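Local coordinates for putative PII-like nitrogen regulatory protein (Shewanella baltica, PDB 3CE8), which is of unknown function but is probably related to the PII nitrogen regulatory proteins, the trimeric signalling proteins that sense the nitrogen state of the cell, at residues 37-48 with 89-100. Residues are numbered along the deposited sequence; the frame is centred on the assembly and turned at random.
With EDO (1,2-ethanediol), chain D.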
loop_
_atom_site.group_PDB
_atom_site.type_symbol
_atom_site.label_atom_id
_atom_site.label_comp_id
_atom_site.label_asym_id
_atom_site.label_seq_id
_atom_site.Cartn_x
_atom_site.Cartn_y
_atom_site.Cartn_z
ATOM N N ASP A 37 -12.306 -8.724 15.692
ATOM C CA ASP A 37 -12.656 -10.102 15.327
ATOM C C ASP A 37 -11.679 -10.565 14.259
ATOM O O ASP A 37 -11.284 -11.731 14.208
ATOM C CB ASP A 37 -14.098 -10.190 14.821
ATOM C CG ASP A 37 -15.110 -9.803 15.886
ATOM O OD1 ASP A 37 -15.071 -10.390 16.984
ATOM O OD2 ASP A 37 -15.940 -8.905 15.637
ATOM N N ILE A 38 -11.257 -9.619 13.435
ATOM C CA ILE A 38 -10.331 -9.944 12.368
ATOM C C ILE A 38 -8.957 -10.183 12.988
ATOM O O ILE A 38 -8.226 -11.097 12.612
ATOM C CB ILE A 38 -10.235 -8.862 11.280
ATOM C CG1 ILE A 38 -11.481 -8.859 10.402
ATOM C CG2 ILE A 38 -9.031 -9.119 10.359
ATOM C CD1 ILE A 38 -11.459 -7.803 9.305
ATOM N N VAL A 39 -8.612 -9.355 13.954
ATOM C CA VAL A 39 -7.301 -9.458 14.597
ATOM C C VAL A 39 -7.204 -10.814 15.271
ATOM O O VAL A 39 -6.190 -11.493 15.204
ATOM C CB VAL A 39 -7.078 -8.300 15.595
ATOM C CG1 VAL A 39 -5.947 -8.612 16.618
ATOM C CG2 VAL A 39 -6.813 -7.033 14.818
ATOM N N ASP A 40 -8.315 -11.214 15.858
ATOM C CA ASP A 40 -8.394 -12.461 16.601
ATOM C C ASP A 40 -8.191 -13.653 15.713
ATOM O O ASP A 40 -7.588 -14.649 16.097
ATOM C CB ASP A 40 -9.750 -12.604 17.294
ATOM C CG ASP A 40 -9.883 -11.701 18.527
ATOM O OD1 ASP A 40 -8.868 -11.131 18.979
ATOM O OD2 ASP A 40 -11.005 -11.573 19.053
ATOM N N THR A 41 -8.682 -13.531 14.496
ATOM C CA THR A 41 -8.615 -14.632 13.541
ATOM C C THR A 41 -7.197 -14.802 13.069
ATOM O O THR A 41 -6.671 -15.912 13.004
ATOM C CB THR A 41 -9.477 -14.363 12.320
ATOM O OG1 THR A 41 -10.852 -14.485 12.689
ATOM C CG2 THR A 41 -9.164 -15.349 11.202
ATOM N N LEU A 42 -6.573 -13.660 12.805
ATOM C CA LEU A 42 -5.258 -13.622 12.190
ATOM C C LEU A 42 -4.218 -14.137 13.134
ATOM O O LEU A 42 -3.329 -14.893 12.738
ATOM C CB LEU A 42 -4.893 -12.196 11.745
ATOM C CG LEU A 42 -5.772 -11.610 10.644
ATOM C CD1 LEU A 42 -5.551 -10.135 10.458
ATOM C CD2 LEU A 42 -5.524 -12.391 9.339
ATOM N N ILE A 43 -4.345 -13.742 14.398
ATOM C CA ILE A 43 -3.318 -14.090 15.411
ATOM C C ILE A 43 -3.305 -15.584 15.631
ATOM O O ILE A 43 -2.331 -16.138 16.154
ATOM C CB ILE A 43 -3.460 -13.372 16.818
ATOM C CG1 ILE A 43 -4.799 -13.711 17.462
ATOM C CG2 ILE A 43 -3.257 -11.858 16.727
ATOM C CD1 ILE A 43 -4.896 -13.261 18.886
ATOM N N GLU A 44 -4.356 -16.236 15.164
ATOM C CA GLU A 44 -4.533 -17.660 15.444
ATOM C C GLU A 44 -4.045 -18.536 14.287
ATOM O O GLU A 44 -3.882 -19.747 14.392
ATOM C CB GLU A 44 -6.003 -17.904 15.760
ATOM C CG GLU A 44 -6.175 -18.922 16.802
ATOM C CD GLU A 44 -5.446 -18.513 18.098
ATOM O OE1 GLU A 44 -5.782 -17.441 18.664
ATOM O OE2 GLU A 44 -4.541 -19.264 18.553
ATOM N N LEU A 45 -3.802 -17.876 13.175
ATOM C CA LEU A 45 -3.334 -18.528 11.951
ATOM C C LEU A 45 -1.799 -18.673 11.998
ATOM O O LEU A 45 -1.047 -17.679 11.945
ATOM C CB LEU A 45 -3.820 -17.765 10.711
ATOM C CG LEU A 45 -5.341 -17.791 10.456
ATOM C CD1 LEU A 45 -5.785 -16.844 9.325
ATOM C CD2 LEU A 45 -5.830 -19.226 10.183
ATOM N N GLU A 46 -1.364 -19.933 12.121
ATOM C CA GLU A 46 0.077 -20.333 12.239
ATOM C C GLU A 46 0.985 -20.033 11.069
ATOM O O GLU A 46 2.195 -19.977 11.198
ATOM C CB GLU A 46 0.255 -21.837 12.541
ATOM C CG GLU A 46 0.294 -22.152 14.011
ATOM C CD GLU A 46 0.400 -23.647 14.268
ATOM O OE1 GLU A 46 -0.122 -24.443 13.440
ATOM O OE2 GLU A 46 0.975 -24.032 15.315
ATOM N N PHE A 47 0.398 -19.868 9.918
ATOM C CA PHE A 47 1.183 -19.676 8.708
ATOM C C PHE A 47 1.469 -18.208 8.511
ATOM O O PHE A 47 2.148 -17.844 7.576
ATOM C CB PHE A 47 0.503 -20.310 7.478
ATOM C CG PHE A 47 -0.926 -19.856 7.249
ATOM C CD1 PHE A 47 -1.196 -18.633 6.655
ATOM C CD2 PHE A 47 -1.992 -20.672 7.626
ATOM C CE1 PHE A 47 -2.497 -18.227 6.456
ATOM C CE2 PHE A 47 -3.300 -20.273 7.423
ATOM C CZ PHE A 47 -3.559 -19.050 6.845
ATOM N N LEU A 48 0.939 -17.389 9.415
ATOM C CA LEU A 48 1.146 -15.914 9.397
ATOM C C LEU A 48 2.234 -15.538 10.431
ATOM O O LEU A 48 2.200 -15.982 11.581
ATOM C CB LEU A 48 -0.137 -15.139 9.707
ATOM C CG LEU A 48 -1.357 -15.268 8.797
ATOM C CD1 LEU A 48 -2.494 -14.405 9.354
ATOM C CD2 LEU A 48 -1.011 -14.898 7.392
ATOM N N GLN A 89 -1.588 -20.879 1.087
ATOM C CA GLN A 89 -2.485 -20.785 2.243
ATOM C C GLN A 89 -3.540 -19.695 2.028
ATOM O O GLN A 89 -4.254 -19.283 2.942
ATOM C CB GLN A 89 -1.671 -20.411 3.463
ATOM C CG GLN A 89 -0.464 -21.273 3.701
ATOM C CD GLN A 89 -0.805 -22.580 4.327
ATOM O OE1 GLN A 89 -1.924 -22.779 4.797
ATOM N NE2 GLN A 89 0.164 -23.492 4.355
ATOM N N GLN A 90 -3.622 -19.256 0.791
ATOM C CA GLN A 90 -4.570 -18.225 0.400
ATOM C C GLN A 90 -6.026 -18.581 0.754
ATOM O O GLN A 90 -6.754 -17.762 1.321
ATOM C CB GLN A 90 -4.473 -17.940 -1.107
ATOM C CG GLN A 90 -5.294 -16.726 -1.547
ATOM C CD GLN A 90 -5.352 -16.578 -3.055
ATOM O OE1 GLN A 90 -4.408 -16.103 -3.684
ATOM N NE2 GLN A 90 -6.485 -16.971 -3.639
ATOM N N ALA A 91 -6.426 -19.802 0.425
ATOM C CA ALA A 91 -7.799 -20.277 0.666
ATOM C C ALA A 91 -8.050 -20.276 2.148
ATOM O O ALA A 91 -9.045 -19.745 2.639
ATOM C CB ALA A 91 -7.992 -21.658 0.183
ATOM N N ALA A 92 -7.131 -20.918 2.851
ATOM C CA ALA A 92 -7.220 -21.032 4.313
ATOM C C ALA A 92 -7.446 -19.654 4.926
ATOM O O ALA A 92 -8.295 -19.491 5.814
ATOM C CB ALA A 92 -5.958 -21.679 4.900
ATOM N N LEU A 93 -6.737 -18.669 4.381
ATOM C CA LEU A 93 -6.762 -17.294 4.921
ATOM C C LEU A 93 -8.070 -16.593 4.607
ATOM O O LEU A 93 -8.686 -15.985 5.476
ATOM C CB LEU A 93 -5.591 -16.463 4.386
ATOM C CG LEU A 93 -5.503 -14.966 4.768
ATOM C CD1 LEU A 93 -5.467 -14.721 6.264
ATOM C CD2 LEU A 93 -4.302 -14.331 4.100
ATOM N N LEU A 94 -8.533 -16.758 3.381
ATOM C CA LEU A 94 -9.725 -16.046 2.943
ATOM C C LEU A 94 -11.002 -16.665 3.511
ATOM O O LEU A 94 -11.962 -15.951 3.854
ATOM C CB LEU A 94 -9.796 -15.955 1.417
ATOM C CG LEU A 94 -8.757 -15.108 0.653
ATOM C CD1 LEU A 94 -8.993 -15.245 -0.862
ATOM C CD2 LEU A 94 -8.811 -13.673 1.051
ATOM N N THR A 95 -11.023 -17.989 3.605
ATOM C CA THR A 95 -12.190 -18.698 4.159
ATOM C C THR A 95 -12.312 -18.385 5.662
ATOM O O THR A 95 -13.404 -18.264 6.196
ATOM C CB THR A 95 -12.122 -20.227 3.942
ATOM O OG1 THR A 95 -10.874 -20.710 4.427
ATOM C CG2 THR A 95 -12.235 -20.580 2.495
ATOM N N ALA A 96 -11.169 -18.224 6.318
ATOM C CA ALA A 96 -11.121 -17.918 7.776
ATOM C C ALA A 96 -11.668 -16.525 8.016
ATOM O O ALA A 96 -12.432 -16.265 8.952
ATOM C CB ALA A 96 -9.705 -18.020 8.311
ATOM N N LEU A 97 -11.254 -15.610 7.148
ATOM C CA LEU A 97 -11.708 -14.200 7.249
ATOM C C LEU A 97 -13.165 -14.074 6.804
ATOM O O LEU A 97 -13.941 -13.322 7.374
ATOM C CB LEU A 97 -10.818 -13.282 6.447
ATOM C CG LEU A 97 -9.397 -13.148 7.007
ATOM C CD1 LEU A 97 -8.547 -12.518 5.940
ATOM C CD2 LEU A 97 -9.339 -12.366 8.330
ATOM N N ALA A 98 -13.542 -14.910 5.855
ATOM C CA ALA A 98 -14.893 -14.866 5.303
ATOM C C ALA A 98 -15.892 -15.140 6.395
ATOM O O ALA A 98 -17.073 -14.751 6.294
ATOM C CB ALA A 98 -15.064 -15.854 4.179
ATOM N N LEU A 99 -15.406 -15.771 7.464
ATOM C CA LEU A 99 -16.288 -16.130 8.585
ATOM C C LEU A 99 -16.597 -14.928 9.429
ATOM O O LEU A 99 -17.732 -14.756 9.885
ATOM C CB LEU A 99 -15.666 -17.173 9.519
ATOM C CG LEU A 99 -15.842 -18.668 9.351
ATOM C CD1 LEU A 99 -14.818 -19.354 10.271
ATOM C CD2 LEU A 99 -17.238 -19.061 9.695
ATOM N N VAL A 100 -15.570 -14.109 9.650
ATOM C CA VAL A 100 -15.710 -12.948 10.562
ATOM C C VAL A 100 -16.543 -11.861 9.908
ATOM O O VAL A 100 -17.131 -11.010 10.588
ATOM C CB VAL A 100 -14.352 -12.373 11.040
ATOM C CG1 VAL A 100 -13.522 -13.462 11.722
ATOM C CG2 VAL A 100 -13.586 -11.806 9.903
HETATM C C1 EDO D . -8.235 -19.108 12.860
HETATM O O1 EDO D . -8.710 -18.106 13.765
HETATM C C2 EDO D . -7.293 -20.153 13.469
HETATM O O2 EDO D . -7.387 -21.353 12.707
#
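Phe47 lays one ring face over CB of Gln89, the N-cap residue of helix 90-100, which sits 3.8 Å from the ring centroid and only 13° off its normal, a CH-pi contact. The bent Gln89 chain carries its amide out past the ring's rim on that side, the two planes turned only a little from each other, with OE1 3.5 Å from Phe47 CD2. CB of Leu45 covers the opposite face toward the rim, and the far end of the ring reaches Ala92 CB and Leu93 CB. CG of Phe47 stands between its own backbone N and carbonyl carbon (chi1 54°), a torsion that turns the ring back toward the helix. Replacing this ring by the methyl of an alanine is likely to strip Gln89 of its aromatic cover and leave its amide freer to turn.

Further along, Leu93 CD1 meets Leu45 CD1 at 3.7 Å, their side chains at about a right angle, and also touches Leu42 CD2. Leu42 CD2 in turn lies 3.9 Å from Leu97 CD2, which also packs on Ile38 CG2. Val100 closes the row, its CG2 3.7 Å from Ile38 CG1. Thr41 directs its methyl at Ala96 CB while OG1 turns back to Asp37 O (3.2 Å), which takes Thr41 N from the opposite face of its plane.

The axes of 37-42 and 90-100 run roughly antiparallel (149°), 9.6 Å apart at closest approach, on the sheet of a ferredoxin-like fold, as in PII proteins; Leu93 and Leu97 also rest on Leu26 of strand 23-31. With no hydrogen bond joining the segments, their cohesion is essentially apolar.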